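Local coordinates for Oxidored_FMN domain-containing protein ([Pseudomonas] geniculata N1, PDB 6L6J), which probably acts as a 6-hydroxypseudooxynicotine amine oxidase, using bound FMN and a [4Fe-4S] cluster for its redox chemistry, at residues Asp7-Pro12 with Asp303-Gln308; Glu84-Val89 with Ala162-Val167; Arg244-Leu249 with Asp254-Asn259. One frame throughout, in Å; residues are numbered along the deposited sequence.

Contact 1 of 3, residues Asp7-Pro12 with Asp303-Gln308; sequences DILFEP and DAMVSQ
I8 and L9, on the short 3-10 turn near the N-terminus, meet M305 and V306 on the helix 302-310 through apolar side chains. The V306 methyl CG2 is the shared point of the meeting: it lies 4.0 Å from L9 CG and 4.1 Å from I8 CG2. V306 has CG1 anti to the backbone N (chi1 161°), which sets CG2 beside that N and turns it to the 3-10 turn. The two side chains it meets differ in approach, L9 running across V306 at about a right angle while I8 comes in at a slant. Branching at CB suits I8 and V306 here, since each can offer a methyl close to its own backbone. L9 CD2 lies against the helix backbone, 4.1 Å from V306 N.

The other branch, CD1, is in contact with the terminal methyl CE of M305, though their exact spacing is doubtful at this resolution. The two side chains cross at about a right angle. An unbranched, flexible methionine suits such a place, since it can fit its end to a branched neighbour.

Polar bonding runs beside this patch. Y6 OH, just before D7, is hydrogen-bonded to D303 OD1, while D7 OD1 pairs with R2 in a salt bridge.

In the fold, the helix follows the seventh strand of an eight-stranded TIM barrel. M305 touches F24 of the first strand and I317 of the last, and L9 also rests on F24, which places the contact outside the seam where the barrel closes.

With no hydrogen bond across the two segments, their association is apolar, consistent with the hydrophobic effect acting on the buried L9 and M305, and the Y6-D303 bond lies beside it.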
ATOM      1  N   ASP A   7      13.147  24.609   7.161  1.00 29.99           N
ATOM      2  CA  ASP A   7      12.828  25.792   6.313  1.00 31.64           C
ATOM      3  C   ASP A   7      12.948  25.399   4.831  1.00 31.21           C
ATOM      4  O   ASP A   7      12.057  25.794   4.041  1.00 28.91           O
ATOM      5  CB  ASP A   7      13.740  26.991   6.625  1.00 33.46           C
ATOM      6  CG  ASP A   7      13.408  27.783   7.890  1.00 31.75           C
ATOM      7  OD1 ASP A   7      12.427  27.452   8.565  1.00 31.11           O
ATOM      8  OD2 ASP A   7      14.166  28.722   8.213  1.00 33.91           O
ATOM      9  N   ILE A   8      14.004  24.653   4.480  1.00 31.25           N
ATOM     10  CA  ILE A   8      14.374  24.251   3.080  1.00 33.11           C
ATOM     11  C   ILE A   8      13.255  23.418   2.419  1.00 31.40           C
ATOM     12  O   ILE A   8      13.060  23.516   1.172  1.00 30.74           O
ATOM     13  CB  ILE A   8      15.721  23.493   3.063  1.00 34.51           C
ATOM     14  CG1 ILE A   8      16.094  23.029   1.653  1.00 33.71           C
ATOM     15  CG2 ILE A   8      15.709  22.322   4.039  1.00 36.00           C
ATOM     16  CD1 ILE A   8      17.577  23.007   1.390  1.00 34.40           C
ATOM     17  N   LEU A   9      12.530  22.625   3.204  1.00 28.92           N
ATOM     18  CA  LEU A   9      11.417  21.785   2.688  1.00 27.71           C
ATOM     19  C   LEU A   9      10.241  22.647   2.195  1.00 27.76           C
ATOM     20  O   LEU A   9       9.443  22.092   1.405  1.00 28.86           O
ATOM     21  CB  LEU A   9      10.933  20.861   3.805  1.00 25.45           C
ATOM     22  CG  LEU A   9      11.902  19.790   4.253  1.00 22.87           C
ATOM     23  CD1 LEU A   9      11.175  18.791   5.120  1.00 21.73           C
ATOM     24  CD2 LEU A   9      12.559  19.110   3.058  1.00 22.78           C
ATOM     25  N   PHE A  10      10.146  23.912   2.634  1.00 25.96           N
ATOM     26  CA  PHE A  10       9.023  24.850   2.359  1.00 25.98           C
ATOM     27  C   PHE A  10       9.401  25.948   1.360  1.00 26.26           C
ATOM     28  O   PHE A  10       8.565  26.805   1.088  1.00 28.04           O
ATOM     29  CB  PHE A  10       8.531  25.470   3.666  1.00 25.65           C
ATOM     30  CG  PHE A  10       7.877  24.447   4.554  1.00 27.84           C
ATOM     31  CD1 PHE A  10       6.536  24.098   4.368  1.00 27.05           C
ATOM     32  CD2 PHE A  10       8.612  23.780   5.530  1.00 26.23           C
ATOM     33  CE1 PHE A  10       5.943  23.130   5.172  1.00 26.68           C
ATOM     34  CE2 PHE A  10       8.008  22.823   6.337  1.00 27.01           C
ATOM     35  CZ  PHE A  10       6.682  22.493   6.155  1.00 27.58           C
ATOM     36  N   GLU A  11      10.593  25.914   0.781  1.00 28.42           N
ATOM     37  CA  GLU A  11      10.966  26.911  -0.255  1.00 30.58           C
ATOM     38  C   GLU A  11      10.141  26.575  -1.490  1.00 29.47           C
ATOM     39  O   GLU A  11       9.987  25.397  -1.788  1.00 30.36           O
ATOM     40  CB  GLU A  11      12.462  26.874  -0.580  1.00 32.29           C
ATOM     41  CG  GLU A  11      13.350  26.941   0.643  1.00 34.24           C
ATOM     42  CD  GLU A  11      14.834  27.014   0.346  1.00 36.50           C
ATOM     43  OE1 GLU A  11      15.222  27.096  -0.852  1.00 37.82           O
ATOM     44  OE2 GLU A  11      15.594  26.993   1.315  1.00 39.05           O
ATOM     45  N   PRO A  12       9.585  27.560  -2.224  1.00 28.22           N
ATOM     46  CA  PRO A  12       8.948  27.285  -3.507  1.00 28.99           C
ATOM     47  C   PRO A  12       9.960  26.770  -4.540  1.00 27.45           C
ATOM     48  O   PRO A  12      11.137  27.027  -4.365  1.00 27.39           O
ATOM     49  CB  PRO A  12       8.340  28.633  -3.940  1.00 29.18           C
ATOM     50  CG  PRO A  12       8.263  29.435  -2.656  1.00 30.66           C
ATOM     51  CD  PRO A  12       9.471  28.978  -1.855  1.00 30.92           C
ATOM     52  N   ASP A 303      14.313  14.521   8.510  1.00 34.59           N
ATOM     53  CA  ASP A 303      15.796  14.689   8.416  1.00 31.33           C
ATOM     54  C   ASP A 303      16.341  13.940   7.189  1.00 30.54           C
ATOM     55  O   ASP A 303      17.280  14.450   6.540  1.00 28.55           O
ATOM     56  CB  ASP A 303      16.449  14.270   9.723  1.00 29.71           C
ATOM     57  CG  ASP A 303      15.980  15.116  10.893  1.00 32.91           C
ATOM     58  OD1 ASP A 303      15.749  16.319  10.683  1.00 38.73           O
ATOM     59  OD2 ASP A 303      15.829  14.576  11.996  1.00 36.18           O
ATOM     60  N   ALA A 304      15.748  12.796   6.850  1.00 31.16           N
ATOM     61  CA  ALA A 304      16.059  12.057   5.609  1.00 32.30           C
ATOM     62  C   ALA A 304      15.726  12.968   4.423  1.00 33.42           C
ATOM     63  O   ALA A 304      16.559  13.021   3.451  1.00 29.84           O
ATOM     64  CB  ALA A 304      15.278  10.761   5.561  1.00 32.35           C
ATOM     65  N   MET A 305      14.551  13.632   4.504  1.00 29.39           N
ATOM     66  CA  MET A 305      14.003  14.508   3.432  1.00 29.55           C
ATOM     67  C   MET A 305      14.937  15.713   3.280  1.00 26.84           C
ATOM     68  O   MET A 305      15.341  16.032   2.157  1.00 25.80           O
ATOM     69  CB  MET A 305      12.564  14.961   3.741  1.00 30.57           C
ATOM     70  CG  MET A 305      11.549  13.827   3.681  1.00 30.48           C
ATOM     71  SD  MET A 305       9.847  14.106   4.305  1.00 28.78           S
ATOM     72  CE  MET A 305       9.976  15.756   4.949  1.00 33.05           C
ATOM     73  N   VAL A 306      15.319  16.333   4.386  1.00 27.16           N
ATOM     74  CA  VAL A 306      16.239  17.505   4.343  1.00 28.16           C
ATOM     75  C   VAL A 306      17.516  17.073   3.635  1.00 27.62           C
ATOM     76  O   VAL A 306      17.921  17.768   2.696  1.00 27.05           O
ATOM     77  CB  VAL A 306      16.491  18.092   5.743  1.00 28.63           C
ATOM     78  CG1 VAL A 306      17.751  18.949   5.792  1.00 27.31           C
ATOM     79  CG2 VAL A 306      15.272  18.905   6.194  1.00 29.13           C
ATOM     80  N   SER A 307      18.055  15.922   4.045  1.00 31.04           N
ATOM     81  CA  SER A 307      19.345  15.328   3.593  1.00 28.80           C
ATOM     82  C   SER A 307      19.285  15.029   2.093  1.00 29.27           C
ATOM     83  O   SER A 307      20.249  15.330   1.385  1.00 30.76           O
ATOM     84  CB  SER A 307      19.656  14.098   4.387  1.00 27.63           C
ATOM     85  OG  SER A 307      20.997  13.711   4.221  1.00 27.92           O
ATOM     86  N   GLN A 308      18.169  14.487   1.623  1.00 27.91           N
ATOM     87  CA  GLN A 308      17.994  14.150   0.194  1.00 29.53           C
ATOM     88  C   GLN A 308      18.273  15.409  -0.634  1.00 31.78           C
ATOM     89  O   GLN A 308      18.896  15.272  -1.710  1.00 31.42           O
ATOM     90  CB  GLN A 308      16.591  13.573  -0.050  1.00 29.66           C
ATOM     91  CG  GLN A 308      16.415  12.130   0.424  1.00 28.32           C
ATOM     92  CD  GLN A 308      17.134  11.157  -0.471  1.00 25.14           C
ATOM     93  OE1 GLN A 308      17.063  11.237  -1.685  1.00 26.18           O
ATOM     94  NE2 GLN A 308      17.869  10.248   0.118  1.00 24.11           N
TER

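Contact 2 of 3, residues Glu84-Val89 with Ala162-Val167; sequences EPLARV and AGFDIV
The carbonyl oxygen of A162 is approached by two carbons of one residue: A87 CA lies 3.6 Å from A162 O, and A87 CB lies 3.7 Å from the same A162 O. The first is a CA-H...O contact with an angle of 147° at the hydrogen, a weak interaction that goes with the close approach of the backbones, A87 CA standing 4.6 Å from A162 CA. Alanine suits the helix position, as the small side chain of A87 lets its CA come close to A162 O.

G163 turns the chain out of the preceding helix in a Schellman motif. The positive phi of G163 (105°) would press a CB against the preceding carbonyl, so glycine belongs here. The turn leads into strand 166-171, the fourth of the TIM barrel, while A87 sits on helix 83-94, which follows the second strand, 55-62.

Beyond the turn, F164 reaches back to L86. Its ring presents CE2 and CZ to L86 CB, both 4.1 Å from it, at a slant to the ring. CG stands anti to the carbonyl carbon in F164 (chi1 -71°), directing the ring at the helix. L86 and F164 both also pack on L58 of strand 55-62 and on M77.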
ATOM      1  N   GLU A  84     -15.004  18.518 -17.481  1.00 38.94           N
ATOM      2  CA  GLU A  84     -15.724  19.203 -16.376  1.00 43.66           C
ATOM      3  C   GLU A  84     -15.626  18.343 -15.114  1.00 42.30           C
ATOM      4  O   GLU A  84     -15.276  18.846 -14.051  1.00 40.05           O
ATOM      5  CB  GLU A  84     -17.167  19.542 -16.779  1.00 47.20           C
ATOM      6  CG  GLU A  84     -17.715  20.788 -16.097  1.00 52.37           C
ATOM      7  CD  GLU A  84     -18.035  20.649 -14.600  1.00 63.90           C
ATOM      8  OE1 GLU A  84     -17.196  21.133 -13.751  1.00 56.91           O
ATOM      9  OE2 GLU A  84     -19.141  20.092 -14.263  1.00 58.49           O
ATOM     10  N   PRO A  85     -15.922  17.023 -15.173  1.00 41.57           N
ATOM     11  CA  PRO A  85     -15.685  16.129 -14.033  1.00 39.34           C
ATOM     12  C   PRO A  85     -14.297  16.260 -13.379  1.00 38.86           C
ATOM     13  O   PRO A  85     -14.228  16.319 -12.151  1.00 40.76           O
ATOM     14  CB  PRO A  85     -15.847  14.731 -14.653  1.00 40.04           C
ATOM     15  CG  PRO A  85     -16.848  14.935 -15.768  1.00 40.75           C
ATOM     16  CD  PRO A  85     -16.545  16.324 -16.312  1.00 42.38           C
ATOM     17  N   LEU A  86     -13.231  16.328 -14.181  1.00 34.98           N
ATOM     18  CA  LEU A  86     -11.843  16.416 -13.643  1.00 35.24           C
ATOM     19  C   LEU A  86     -11.525  17.835 -13.162  1.00 33.42           C
ATOM     20  O   LEU A  86     -10.669  17.956 -12.261  1.00 38.51           O
ATOM     21  CB  LEU A  86     -10.833  15.955 -14.698  1.00 35.62           C
ATOM     22  CG  LEU A  86     -10.823  14.461 -15.019  1.00 33.26           C
ATOM     23  CD1 LEU A  86      -9.715  14.148 -15.998  1.00 34.88           C
ATOM     24  CD2 LEU A  86     -10.677  13.604 -13.772  1.00 32.33           C
ATOM     25  N   ALA A  87     -12.187  18.852 -13.715  1.00 32.44           N
ATOM     26  CA  ALA A  87     -12.060  20.275 -13.316  1.00 30.99           C
ATOM     27  C   ALA A  87     -12.431  20.430 -11.835  1.00 30.97           C
ATOM     28  O   ALA A  87     -11.844  21.272 -11.149  1.00 29.73           O
ATOM     29  CB  ALA A  87     -12.927  21.138 -14.183  1.00 29.49           C
ATOM     30  N   ARG A  88     -13.375  19.625 -11.361  1.00 32.00           N
ATOM     31  CA  ARG A  88     -13.787  19.615  -9.936  1.00 33.50           C
ATOM     32  C   ARG A  88     -12.604  19.152  -9.076  1.00 35.48           C
ATOM     33  O   ARG A  88     -12.431  19.715  -7.979  1.00 32.45           O
ATOM     34  CB  ARG A  88     -15.007  18.713  -9.751  1.00 34.38           C
ATOM     35  CG  ARG A  88     -16.155  19.043 -10.695  1.00 33.47           C
ATOM     36  CD  ARG A  88     -17.463  19.279  -9.986  1.00 32.20           C
ATOM     37  NE  ARG A  88     -18.203  18.055  -9.730  1.00 31.41           N
ATOM     38  CZ  ARG A  88     -18.530  17.596  -8.525  1.00 32.14           C
ATOM     39  NH1 ARG A  88     -18.155  18.237  -7.433  1.00 30.31           N
ATOM     40  NH2 ARG A  88     -19.231  16.479  -8.415  1.00 33.71           N
ATOM     41  N   VAL A  89     -11.843  18.156  -9.564  1.00 34.02           N
ATOM     42  CA  VAL A  89     -10.683  17.560  -8.847  1.00 30.82           C
ATOM     43  C   VAL A  89      -9.631  18.659  -8.710  1.00 33.00           C
ATOM     44  O   VAL A  89      -9.183  18.924  -7.568  1.00 33.25           O
ATOM     45  CB  VAL A  89     -10.108  16.343  -9.590  1.00 32.41           C
ATOM     46  CG1 VAL A  89      -9.011  15.682  -8.765  1.00 31.76           C
ATOM     47  CG2 VAL A  89     -11.179  15.324  -9.973  1.00 32.17           C
ATOM     48  N   ALA A 162      -9.039  21.594 -18.321  1.00 32.24           N
ATOM     49  CA  ALA A 162      -9.486  21.141 -16.986  1.00 30.88           C
ATOM     50  C   ALA A 162      -8.822  21.993 -15.881  1.00 30.36           C
ATOM     51  O   ALA A 162      -9.392  22.127 -14.769  1.00 28.66           O
ATOM     52  CB  ALA A 162      -9.162  19.666 -16.865  1.00 30.96           C
ATOM     53  N   GLY A 163      -7.631  22.521 -16.165  1.00 30.51           N
ATOM     54  CA  GLY A 163      -6.887  23.449 -15.290  1.00 33.25           C
ATOM     55  C   GLY A 163      -5.703  22.824 -14.570  1.00 33.09           C
ATOM     56  O   GLY A 163      -5.202  23.469 -13.620  1.00 32.48           O
ATOM     57  N   PHE A 164      -5.294  21.619 -14.978  1.00 31.97           N
ATOM     58  CA  PHE A 164      -4.084  20.926 -14.475  1.00 33.01           C
ATOM     59  C   PHE A 164      -2.866  21.830 -14.746  1.00 32.86           C
ATOM     60  O   PHE A 164      -2.740  22.452 -15.831  1.00 30.08           O
ATOM     61  CB  PHE A 164      -3.956  19.525 -15.104  1.00 35.72           C
ATOM     62  CG  PHE A 164      -4.969  18.496 -14.642  1.00 34.65           C
ATOM     63  CD1 PHE A 164      -4.879  17.916 -13.382  1.00 32.91           C
ATOM     64  CD2 PHE A 164      -6.025  18.111 -15.459  1.00 34.92           C
ATOM     65  CE1 PHE A 164      -5.815  16.985 -12.956  1.00 31.17           C
ATOM     66  CE2 PHE A 164      -6.960  17.176 -15.028  1.00 33.37           C
ATOM     67  CZ  PHE A 164      -6.846  16.607 -13.785  1.00 31.30           C
ATOM     68  N   ASP A 165      -1.970  21.895 -13.768  1.00 34.69           N
ATOM     69  CA  ASP A 165      -0.735  22.723 -13.804  1.00 34.62           C
ATOM     70  C   ASP A 165       0.415  21.923 -14.407  1.00 34.30           C
ATOM     71  O   ASP A 165       1.332  22.557 -15.001  1.00 33.29           O
ATOM     72  CB  ASP A 165      -0.370  23.201 -12.395  1.00 32.87           C
ATOM     73  CG  ASP A 165      -1.498  23.984 -11.754  1.00 34.21           C
ATOM     74  OD1 ASP A 165      -1.804  25.107 -12.242  1.00 32.19           O
ATOM     75  OD2 ASP A 165      -2.089  23.449 -10.796  1.00 36.56           O
ATOM     76  N   ILE A 166       0.390  20.599 -14.190  1.00 35.53           N
ATOM     77  CA  ILE A 166       1.481  19.642 -14.544  1.00 33.02           C
ATOM     78  C   ILE A 166       0.846  18.490 -15.320  1.00 33.68           C
ATOM     79  O   ILE A 166      -0.019  17.784 -14.744  1.00 34.26           O
ATOM     80  CB  ILE A 166       2.217  19.134 -13.288  1.00 35.13           C
ATOM     81  CG1 ILE A 166       2.670  20.280 -12.373  1.00 38.05           C
ATOM     82  CG2 ILE A 166       3.386  18.243 -13.681  1.00 34.62           C
ATOM     83  CD1 ILE A 166       3.051  19.848 -10.968  1.00 38.39           C
ATOM     84  N   VAL A 167       1.269  18.307 -16.570  1.00 31.02           N
ATOM     85  CA  VAL A 167       0.743  17.272 -17.502  1.00 29.62           C
ATOM     86  C   VAL A 167       1.891  16.302 -17.774  1.00 29.09           C
ATOM     87  O   VAL A 167       2.954  16.796 -18.176  1.00 31.27           O
ATOM     88  CB  VAL A 167       0.200  17.942 -18.777  1.00 30.25           C
ATOM     89  CG1 VAL A 167      -0.235  16.957 -19.842  1.00 31.44           C
ATOM     90  CG2 VAL A 167      -0.943  18.885 -18.445  1.00 31.73           C
TER

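Contact 3 of 3, residues Arg244-Leu249 with Asp254-Asn259; sequences RVVEAL and DLWDVN
W256 reaches from strand 255-261 to V246 and L249 of the helix 241-249, and its CB already points at that helix. From CB the indole leaves with CG anti to the carbonyl carbon (chi1 -74°), carrying the six-membered ring across the gap. NE1 is hydrogen-bonded to the carbonyl oxygen of A250, just past the helix segment, so the one polar atom of the indole is satisfied. Next comes CZ2, where L249 O sits at the ring edge, near its plane; L249 CB is 4.0 Å from W256 CZ2. At the tip, CH2 lies 3.9 Å from V246 CA, close to the helix backbone. At CZ3, V246 CG2 stands over one face, offset toward the rim, 4.2 Å from that carbon.

Helix and strand run antiparallel (175°), as expected for the helix and the following strand of a beta-alpha-beta unit, here in a TIM barrel. Their axes are 11.8 Å apart, and a long, flat side chain is well suited to filling that spacing. Cutting W256 back to an alanine is likely to open a gap beside V246 and L249 and to leave the A250 carbonyl without its indole partner.

The indole thus combines two chemistries: its hydrocarbon surface packs on the helix, while its N-H bonds to A250 O, and L249 O lies at the ring edge, where a weakly favourable polarity is possible.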
ATOM      1  N   ARG A 244      20.864   6.571 -20.689  1.00 45.27           N
ATOM      2  CA  ARG A 244      20.827   7.085 -22.085  1.00 41.19           C
ATOM      3  C   ARG A 244      19.572   7.924 -22.295  1.00 37.15           C
ATOM      4  O   ARG A 244      19.706   8.999 -22.877  1.00 38.03           O
ATOM      5  CB  ARG A 244      20.893   5.963 -23.121  1.00 44.72           C
ATOM      6  CG  ARG A 244      22.301   5.641 -23.605  1.00 51.04           C
ATOM      7  CD  ARG A 244      22.314   4.735 -24.825  1.00 54.65           C
ATOM      8  NE  ARG A 244      22.663   3.370 -24.460  1.00 56.48           N
ATOM      9  CZ  ARG A 244      23.900   2.884 -24.459  1.00 65.21           C
ATOM     10  NH1 ARG A 244      24.109   1.629 -24.091  1.00 62.19           N
ATOM     11  NH2 ARG A 244      24.925   3.649 -24.821  1.00 66.12           N
ATOM     12  N   VAL A 245      18.396   7.457 -21.857  1.00 36.91           N
ATOM     13  CA  VAL A 245      17.114   8.189 -22.106  1.00 37.13           C
ATOM     14  C   VAL A 245      17.266   9.586 -21.499  1.00 38.20           C
ATOM     15  O   VAL A 245      17.009  10.589 -22.210  1.00 39.43           O
ATOM     16  CB  VAL A 245      15.863   7.461 -21.575  1.00 36.18           C
ATOM     17  CG1 VAL A 245      14.652   8.381 -21.509  1.00 31.72           C
ATOM     18  CG2 VAL A 245      15.527   6.215 -22.400  1.00 37.68           C
ATOM     19  N   VAL A 246      17.688   9.657 -20.238  1.00 38.13           N
ATOM     20  CA  VAL A 246      17.898  10.972 -19.569  1.00 40.40           C
ATOM     21  C   VAL A 246      18.864  11.775 -20.456  1.00 42.20           C
ATOM     22  O   VAL A 246      18.420  12.752 -21.073  1.00 47.11           O
ATOM     23  CB  VAL A 246      18.379  10.832 -18.115  1.00 37.03           C
ATOM     24  CG1 VAL A 246      18.647  12.183 -17.496  1.00 37.17           C
ATOM     25  CG2 VAL A 246      17.378  10.080 -17.261  1.00 36.90           C
ATOM     26  N   GLU A 247      20.114  11.344 -20.593  1.00 41.01           N
ATOM     27  CA  GLU A 247      21.115  12.070 -21.419  1.00 44.11           C
ATOM     28  C   GLU A 247      20.436  12.657 -22.659  1.00 43.43           C
ATOM     29  O   GLU A 247      20.505  13.865 -22.831  1.00 50.71           O
ATOM     30  CB  GLU A 247      22.289  11.166 -21.776  1.00 44.86           C
ATOM     31  CG  GLU A 247      23.433  11.325 -20.791  1.00 46.82           C
ATOM     32  CD  GLU A 247      24.495  10.259 -20.887  1.00 47.65           C
ATOM     33  OE1 GLU A 247      24.510   9.544 -21.915  1.00 54.13           O
ATOM     34  OE2 GLU A 247      25.269  10.134 -19.924  1.00 45.50           O
ATOM     35  N   ALA A 248      19.763  11.831 -23.455  1.00 43.71           N
ATOM     36  CA  ALA A 248      19.133  12.210 -24.745  1.00 44.24           C
ATOM     37  C   ALA A 248      18.074  13.313 -24.574  1.00 43.13           C
ATOM     38  O   ALA A 248      17.930  14.141 -25.489  1.00 43.65           O
ATOM     39  CB  ALA A 248      18.532  10.985 -25.387  1.00 42.22           C
ATOM     40  N   LEU A 249      17.341  13.327 -23.462  1.00 43.67           N
ATOM     41  CA  LEU A 249      16.180  14.242 -23.259  1.00 45.43           C
ATOM     42  C   LEU A 249      16.372  15.137 -22.022  1.00 42.31           C
ATOM     43  O   LEU A 249      15.371  15.713 -21.567  1.00 43.08           O
ATOM     44  CB  LEU A 249      14.920  13.382 -23.096  1.00 45.93           C
ATOM     45  CG  LEU A 249      14.664  12.364 -24.198  1.00 44.64           C
ATOM     46  CD1 LEU A 249      13.561  11.414 -23.780  1.00 43.94           C
ATOM     47  CD2 LEU A 249      14.309  13.059 -25.508  1.00 46.73           C
ATOM     48  N   ASP A 254      10.185  19.825 -18.091  1.00 29.75           N
ATOM     49  CA  ASP A 254      10.216  20.838 -17.009  1.00 30.07           C
ATOM     50  C   ASP A 254      10.470  20.117 -15.680  1.00 31.09           C
ATOM     51  O   ASP A 254      10.921  20.769 -14.720  1.00 35.01           O
ATOM     52  CB  ASP A 254       8.907  21.635 -17.004  1.00 31.00           C
ATOM     53  CG  ASP A 254       8.632  22.362 -18.315  1.00 32.55           C
ATOM     54  OD1 ASP A 254       9.503  23.150 -18.723  1.00 37.16           O
ATOM     55  OD2 ASP A 254       7.565  22.140 -18.921  1.00 31.52           O
ATOM     56  N   LEU A 255      10.167  18.819 -15.620  1.00 29.65           N
ATOM     57  CA  LEU A 255      10.311  17.977 -14.402  1.00 29.89           C
ATOM     58  C   LEU A 255      10.644  16.550 -14.835  1.00 29.41           C
ATOM     59  O   LEU A 255       9.972  16.041 -15.768  1.00 29.96           O
ATOM     60  CB  LEU A 255       8.997  18.026 -13.609  1.00 32.77           C
ATOM     61  CG  LEU A 255       8.878  17.150 -12.350  1.00 32.89           C
ATOM     62  CD1 LEU A 255       9.545  17.787 -11.143  1.00 34.04           C
ATOM     63  CD2 LEU A 255       7.415  16.906 -12.003  1.00 34.67           C
ATOM     64  N   TRP A 256      11.652  15.951 -14.203  1.00 27.84           N
ATOM     65  CA  TRP A 256      11.920  14.491 -14.222  1.00 26.42           C
ATOM     66  C   TRP A 256      11.316  13.868 -12.963  1.00 26.63           C
ATOM     67  O   TRP A 256      11.800  14.199 -11.858  1.00 28.26           O
ATOM     68  CB  TRP A 256      13.417  14.218 -14.311  1.00 27.24           C
ATOM     69  CG  TRP A 256      13.976  14.479 -15.670  1.00 29.16           C
ATOM     70  CD1 TRP A 256      14.607  15.607 -16.104  1.00 29.06           C
ATOM     71  CD2 TRP A 256      13.954  13.574 -16.786  1.00 29.19           C
ATOM     72  NE1 TRP A 256      14.975  15.462 -17.413  1.00 29.27           N
ATOM     73  CE2 TRP A 256      14.580  14.234 -17.861  1.00 28.33           C
ATOM     74  CE3 TRP A 256      13.485  12.269 -16.974  1.00 30.73           C
ATOM     75  CZ2 TRP A 256      14.732  13.642 -19.109  1.00 29.53           C
ATOM     76  CZ3 TRP A 256      13.644  11.682 -18.213  1.00 32.31           C
ATOM     77  CH2 TRP A 256      14.261  12.362 -19.263  1.00 30.33           C
ATOM     78  N   ASP A 257      10.308  13.006 -13.123  1.00 25.48           N
ATOM     79  CA  ASP A 257       9.771  12.142 -12.031  1.00 26.76           C
ATOM     80  C   ASP A 257      10.352  10.726 -12.191  1.00 26.68           C
ATOM     81  O   ASP A 257       9.970  10.045 -13.184  1.00 28.11           O
ATOM     82  CB  ASP A 257       8.236  12.137 -12.015  1.00 25.11           C
ATOM     83  CG  ASP A 257       7.662  11.427 -10.799  1.00 25.20           C
ATOM     84  OD1 ASP A 257       8.390  10.610 -10.177  1.00 25.67           O
ATOM     85  OD2 ASP A 257       6.509  11.710 -10.464  1.00 26.71           O
ATOM     86  N   VAL A 258      11.247  10.295 -11.286  1.00 25.08           N
ATOM     87  CA  VAL A 258      12.107   9.094 -11.536  1.00 26.42           C
ATOM     88  C   VAL A 258      11.987   8.074 -10.396  1.00 26.88           C
ATOM     89  O   VAL A 258      12.081   8.445  -9.194  1.00 25.22           O
ATOM     90  CB  VAL A 258      13.581   9.444 -11.849  1.00 26.28           C
ATOM     91  CG1 VAL A 258      13.720  10.126 -13.206  1.00 26.24           C
ATOM     92  CG2 VAL A 258      14.247  10.250 -10.742  1.00 24.75           C
ATOM     93  N   ASN A 259      11.841   6.809 -10.803  1.00 29.03           N
ATOM     94  CA  ASN A 259      11.628   5.642  -9.910  1.00 33.53           C
ATOM     95  C   ASN A 259      12.184   4.377 -10.587  1.00 34.79           C
ATOM     96  O   ASN A 259      12.825   4.505 -11.650  1.00 34.83           O
ATOM     97  CB  ASN A 259      10.147   5.543  -9.524  1.00 33.09           C
ATOM     98  CG  ASN A 259       9.251   5.134 -10.677  1.00 32.16           C
ATOM     99  OD1 ASN A 259       9.706   5.013 -11.821  1.00 31.14           O
ATOM    100  ND2 ASN A 259       7.970   4.938 -10.383  1.00 28.71           N
TER

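All three contacts belong to the TIM barrel that holds FMN, not to the part that binds ADP. Along the chain, contact 2 comes before contact 3, and both fall between the two segments of contact 1. Contacts 2 and 3 reach the same sheet, through its fourth and sixth strands, with strand 220-229 between them. Centre to centre they lie about 25 Å apart; contact 1 is about 28 Å from contact 2 and 22 Å from contact 3, and no two touch. Contact 1 ties the N-terminal region to helix 302-310, while contacts 2 and 3 tie helices to strands or their approaches, on different parts of the barrel; of the three, contact 3 includes a residue touching FMN, N259.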